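Local coordinates for protein PKS (Streptomyces sp. CNQ431, PDB 5YDA) that probably acts as the acyltransferase domain of a modular polyketide synthase, with broad selectivity for the acyl units that the splenocin pathway uses, at residues R227-S232 with A295-H300; A241-V246 with A257-P262. All coordinates share one frame; numbering follows the deposited sequence.

Contact 1: residues R227-S232 with A295-H300; sequences RLIASS and AAAHSH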
loop_
_atom_site.group_PDB
_atom_site.type_symbol
_atom_site.label_atom_id
_atom_site.label_comp_id
_atom_site.label_asym_id
_atom_site.label_seq_id
_atom_site.Cartn_x
_atom_site.Cartn_y
_atom_site.Cartn_z
ATOM N N ARG A 227 4.396 -4.864 -20.131
ATOM C CA ARG A 227 4.543 -4.617 -21.567
ATOM C C ARG A 227 3.453 -5.313 -22.369
ATOM O O ARG A 227 2.939 -4.750 -23.342
ATOM C CB ARG A 227 5.915 -5.077 -22.065
ATOM C CG ARG A 227 7.080 -4.330 -21.461
ATOM C CD ARG A 227 8.377 -4.880 -22.016
ATOM N NE ARG A 227 9.494 -4.019 -21.656
ATOM C CZ ARG A 227 10.573 -4.439 -21.019
ATOM N NH1 ARG A 227 10.681 -5.720 -20.679
ATOM N NH2 ARG A 227 11.543 -3.587 -20.741
ATOM N N LEU A 228 3.096 -6.544 -21.984
ATOM C CA LEU A 228 2.040 -7.265 -22.696
ATOM C C LEU A 228 0.677 -6.593 -22.510
ATOM O O LEU A 228 -0.120 -6.523 -23.451
ATOM C CB LEU A 228 1.990 -8.723 -22.242
ATOM C CG LEU A 228 3.190 -9.578 -22.698
ATOM C CD1 LEU A 228 3.173 -10.944 -22.032
ATOM C CD2 LEU A 228 3.218 -9.732 -24.228
ATOM N N ILE A 229 0.389 -6.088 -21.312
ATOM C CA ILE A 229 -0.858 -5.355 -21.128
ATOM C C ILE A 229 -0.843 -4.075 -21.958
ATOM O O ILE A 229 -1.787 -3.796 -22.704
ATOM C CB ILE A 229 -1.105 -5.073 -19.633
ATOM C CG1 ILE A 229 -1.597 -6.345 -18.935
ATOM C CG2 ILE A 229 -2.122 -3.955 -19.465
ATOM C CD1 ILE A 229 -1.482 -6.324 -17.420
ATOM N N ALA A 230 0.246 -3.301 -21.877
ATOM C CA ALA A 230 0.296 -2.026 -22.593
ATOM C C ALA A 230 0.200 -2.227 -24.102
ATOM O O ALA A 230 -0.455 -1.446 -24.796
ATOM C CB ALA A 230 1.569 -1.254 -22.243
ATOM N N SER A 231 0.815 -3.285 -24.628
ATOM C CA SER A 231 0.777 -3.469 -26.073
ATOM C C SER A 231 -0.590 -3.930 -26.554
ATOM O O SER A 231 -0.875 -3.825 -27.745
ATOM C CB SER A 231 1.859 -4.461 -26.525
ATOM O OG SER A 231 1.507 -5.809 -26.184
ATOM N N SER A 232 -1.446 -4.433 -25.666
ATOM C CA SER A 232 -2.767 -4.883 -26.096
ATOM C C SER A 232 -3.757 -3.746 -26.367
ATOM O O SER A 232 -4.836 -4.009 -26.912
ATOM C CB SER A 232 -3.361 -5.828 -25.059
ATOM O OG SER A 232 -2.532 -6.970 -24.926
ATOM N N ALA A 295 -4.922 1.383 -21.557
ATOM C CA ALA A 295 -4.845 -0.052 -21.557
ATOM C C ALA A 295 -6.117 -0.636 -21.021
ATOM O O ALA A 295 -6.883 0.027 -20.437
ATOM C CB ALA A 295 -3.680 -0.501 -20.728
ATOM N N ALA A 296 -6.291 -1.918 -21.214
ATOM C CA ALA A 296 -7.454 -2.628 -20.774
ATOM C C ALA A 296 -7.168 -3.909 -20.011
ATOM O O ALA A 296 -7.565 -4.978 -20.403
ATOM C CB ALA A 296 -8.344 -2.909 -21.954
ATOM N N ALA A 297 -6.495 -3.795 -18.898
ATOM C CA ALA A 297 -6.214 -4.955 -18.084
ATOM C C ALA A 297 -7.508 -5.596 -17.582
ATOM O O ALA A 297 -8.494 -4.951 -17.426
ATOM C CB ALA A 297 -5.347 -4.558 -16.935
ATOM N N HIS A 298 -7.480 -6.878 -17.319
ATOM C CA HIS A 298 -8.617 -7.618 -16.805
ATOM C C HIS A 298 -9.859 -7.640 -17.668
ATOM O O HIS A 298 -10.943 -7.616 -17.182
ATOM C CB HIS A 298 -8.957 -7.185 -15.378
ATOM C CG HIS A 298 -7.787 -7.192 -14.460
ATOM N ND1 HIS A 298 -7.381 -8.314 -13.800
ATOM C CD2 HIS A 298 -6.918 -6.230 -14.119
ATOM C CE1 HIS A 298 -6.308 -8.051 -13.106
ATOM N NE2 HIS A 298 -6.005 -6.791 -13.280
ATOM N N SER A 299 -9.659 -7.712 -18.953
ATOM C CA SER A 299 -10.714 -7.751 -19.962
ATOM C C SER A 299 -10.318 -8.641 -21.141
ATOM O O SER A 299 -9.162 -9.053 -21.296
ATOM C CB SER A 299 -11.054 -6.356 -20.479
ATOM O OG SER A 299 -10.149 -5.930 -21.476
ATOM N N HIS A 300 -11.312 -8.903 -21.998
ATOM C CA HIS A 300 -11.110 -9.729 -23.183
ATOM C C HIS A 300 -9.988 -9.191 -24.071
ATOM O O HIS A 300 -9.346 -9.964 -24.790
ATOM C CB HIS A 300 -12.414 -9.809 -23.971
ATOM C CG HIS A 300 -12.840 -8.489 -24.522
ATOM N ND1 HIS A 300 -13.503 -7.546 -23.759
ATOM C CD2 HIS A 300 -12.630 -7.920 -25.733
ATOM C CE1 HIS A 300 -13.714 -6.467 -24.493
ATOM N NE2 HIS A 300 -13.191 -6.666 -25.693
HETATM O O HOH W 1 -4.661 -3.714 -22.706
#

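Contact 2: residues A241-V246 with A257-P262; sequences ACADTV and AAVNSP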
loop_
_atom_site.group_PDB
_atom_site.type_symbol
_atom_site.label_atom_id
_atom_site.label_comp_id
_atom_site.label_asym_id
_atom_site.label_seq_id
_atom_site.Cartn_x
_atom_site.Cartn_y
_atom_site.Cartn_z
ATOM N N ALA A 241 -19.718 4.089 -8.965
ATOM C CA ALA A 241 -21.004 3.488 -8.678
ATOM C C ALA A 241 -20.753 2.005 -8.480
ATOM O O ALA A 241 -19.753 1.462 -8.954
ATOM C CB ALA A 241 -22.007 3.726 -9.800
ATOM N N CYS A 242 -21.664 1.359 -7.770
ATOM C CA CYS A 242 -21.511 -0.056 -7.473
ATOM C C CYS A 242 -21.739 -0.891 -8.722
ATOM O O CYS A 242 -22.392 -0.467 -9.682
ATOM C CB CYS A 242 -22.481 -0.501 -6.395
ATOM S SG CYS A 242 -24.170 -0.393 -6.934
ATOM N N ALA A 243 -21.177 -2.099 -8.697
ATOM C CA ALA A 243 -21.181 -2.947 -9.878
ATOM C C ALA A 243 -22.594 -3.259 -10.357
ATOM O O ALA A 243 -22.813 -3.388 -11.566
ATOM C CB ALA A 243 -20.414 -4.237 -9.582
ATOM N N ASP A 244 -23.555 -3.396 -9.432
ATOM C CA ASP A 244 -24.937 -3.697 -9.813
ATOM C C ASP A 244 -25.509 -2.630 -10.740
ATOM O O ASP A 244 -26.272 -2.940 -11.662
ATOM C CB ASP A 244 -25.811 -3.833 -8.566
ATOM C CG ASP A 244 -25.614 -5.164 -7.859
ATOM O OD1 ASP A 244 -26.077 -5.300 -6.704
ATOM O OD2 ASP A 244 -24.998 -6.075 -8.462
ATOM N N THR A 245 -25.155 -1.368 -10.514
ATOM C CA THR A 245 -25.598 -0.305 -11.406
ATOM C C THR A 245 -24.875 -0.354 -12.751
ATOM O O THR A 245 -25.441 0.033 -13.781
ATOM C CB THR A 245 -25.378 1.048 -10.717
ATOM O OG1 THR A 245 -26.195 1.117 -9.542
ATOM C CG2 THR A 245 -25.706 2.207 -11.651
ATOM N N VAL A 246 -23.633 -0.822 -12.773
ATOM C CA VAL A 246 -22.862 -0.780 -14.011
ATOM C C VAL A 246 -23.131 -2.000 -14.889
ATOM O O VAL A 246 -23.196 -1.888 -16.118
ATOM C CB VAL A 246 -21.368 -0.636 -13.671
ATOM C CG1 VAL A 246 -20.537 -0.640 -14.927
ATOM C CG2 VAL A 246 -21.149 0.647 -12.862
ATOM N N ALA A 257 -13.700 -4.896 -15.160
ATOM C CA ALA A 257 -12.293 -5.100 -14.838
ATOM C C ALA A 257 -12.056 -5.220 -13.332
ATOM O O ALA A 257 -11.200 -6.000 -12.905
ATOM C CB ALA A 257 -11.452 -3.967 -15.430
ATOM N N ALA A 258 -12.805 -4.486 -12.507
ATOM C CA ALA A 258 -12.596 -4.521 -11.063
ATOM C C ALA A 258 -13.884 -4.140 -10.356
ATOM O O ALA A 258 -14.618 -3.263 -10.821
ATOM C CB ALA A 258 -11.477 -3.560 -10.617
ATOM N N VAL A 259 -14.147 -4.792 -9.227
ATOM C CA VAL A 259 -15.194 -4.374 -8.303
ATOM C C VAL A 259 -14.485 -3.966 -7.017
ATOM O O VAL A 259 -14.084 -4.818 -6.213
ATOM C CB VAL A 259 -16.231 -5.476 -8.065
ATOM C CG1 VAL A 259 -17.290 -5.027 -7.052
ATOM C CG2 VAL A 259 -16.887 -5.858 -9.387
ATOM N N ASN A 260 -14.335 -2.659 -6.814
ATOM C CA ASN A 260 -13.411 -2.126 -5.822
ATOM C C ASN A 260 -14.052 -1.777 -4.483
ATOM O O ASN A 260 -13.421 -1.986 -3.443
ATOM C CB ASN A 260 -12.702 -0.900 -6.399
ATOM C CG ASN A 260 -11.719 -1.284 -7.488
ATOM O OD1 ASN A 260 -11.309 -2.447 -7.562
ATOM N ND2 ASN A 260 -11.357 -0.337 -8.349
ATOM N N SER A 261 -15.278 -1.238 -4.479
ATOM C CA SER A 261 -16.016 -0.889 -3.268
ATOM C C SER A 261 -17.472 -0.624 -3.651
ATOM O O SER A 261 -17.794 -0.563 -4.851
ATOM C CB SER A 261 -15.417 0.342 -2.577
ATOM O OG SER A 261 -15.947 1.527 -3.143
ATOM N N PRO A 262 -18.382 -0.456 -2.681
ATOM C CA PRO A 262 -19.788 -0.165 -3.036
ATOM C C PRO A 262 -19.983 1.079 -3.907
ATOM O O PRO A 262 -21.085 1.265 -4.421
ATOM C CB PRO A 262 -20.465 0.010 -1.670
ATOM C CG PRO A 262 -19.688 -0.898 -0.761
ATOM C CD PRO A 262 -18.237 -0.756 -1.243
HETATM O O HOH W 2 -19.556 -2.372 -6.537
#

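Contact 1: residues R227-S232 with A295-H300
Ala-295 opens the 295-300 loop with its methyl directed at helix 215-231, where CB meets Ile-229 CG2 at 4.0 Å. Residues 295-298 (Ala-Ala-Ala-His) occupy the place of the four-residue motif, HAFH or YASH in many polyketide synthase acyltransferases, that ends in the active-site histidine and is linked to substrate choice. At Ala-296 the link becomes polar: its N donates to water 1 at 2.8 Å, and the water donates to Ile-229 O at 2.9 Å. That carbonyl also accepts Ser-232 N, so two donors grip it. Ala-297 closes the apolar patch, its CB lying 4.1 Å from Ile-229 CG2. A single methyl therefore serves both alanines. Ile-229 holds CG2 anti to the backbone N and CG1 beside it (chi1 -77°), which brings the short branch to the loop. His-298 turns its CB away, with left-handed backbone angles; its NE2 is hydrogen-bonded to Ser-200 OG in what is probably the nucleophile elbow (GxSxG) and its ND1 to Arg-351 O, consistent with the Ser-His dyad of these enzymes. Beyond it, the loop is tied to itself: Ser-299 OG donates to Ala-296 O at 3.0 Å, with a C=O...O angle of 134° and the hydroxyl tilted 31° from the carbonyl plane.

Contact 2: residues A241-V246 with A257-P262
The backbones of Cys-242 and Pro-262 come within 4.8 Å between CA atoms, and from there helix 243-246 starts beside strand 254-261, with Ala-243 and Val-259 6.4 Å apart by CA. No direct hydrogen bond spans the pair. Instead water 2 accepts from Ala-243 N, in the first turn of the helix, at 2.7 Å and donates to Ser-261 O at 3.0 Å, joining helix start to strand end. Beside this bridge Pro-262 O comes to 3.0 Å from Cys-242 CB, shorter than usual packing and perhaps partly coordinate error. The cysteine stands at the N-cap position, and its SG, set between the backbone N and the carbonyl carbon (chi1 66°), points away from that oxygen, leaving CB to do the touching. Pro-262 directs its CB away from 241-246, and its side chain touches Arg-386 of helix 378-387. Further back along the strand the contact is wholly apolar. Ala-243 CB sits against both branches of Val-259, 3.9 Å from CG2 and 4.1 Å from CG1, so the forked end receives a single methyl. Val-259 is also bound through its backbone to Val-353 and Ala-356. Neighbouring Asn-260 uses OD1 to accept from His-199 NE2, next to Ser-200, which brings this strand close to that probable elbow. Classic beta bulges, Ala-257 and Ala-258 facing Thr-266, Asn-260 and Ser-261 facing Ala-264, distort the hairpin with strand 264-269. The helix following strand 235-239 and packing on an outer strand of the four-stranded antiparallel sheet suits the ferredoxin-like small subdomain of acyltransferases.

The two contacts lie about 20 Å apart, centre to centre, and contact 2 is nested in the chain loop that contact 1 closes. Helix 215-231 leads into strand 235-239, then helix 243-246, the hairpin 254-261/264-269, helix 271-283 and strand 288-290, after which the 295-300 loop returns to the first helix. Contact 1 thus joins the segments that flank the ferredoxin-like unit, just before its first strand and just after its last, while contact 2 packs one of its helices on an outer strand. They touch directly where His-298 CB meets Ala-257 O at 3.5 Å. Through this seam the small subdomain adjoins the probable active site.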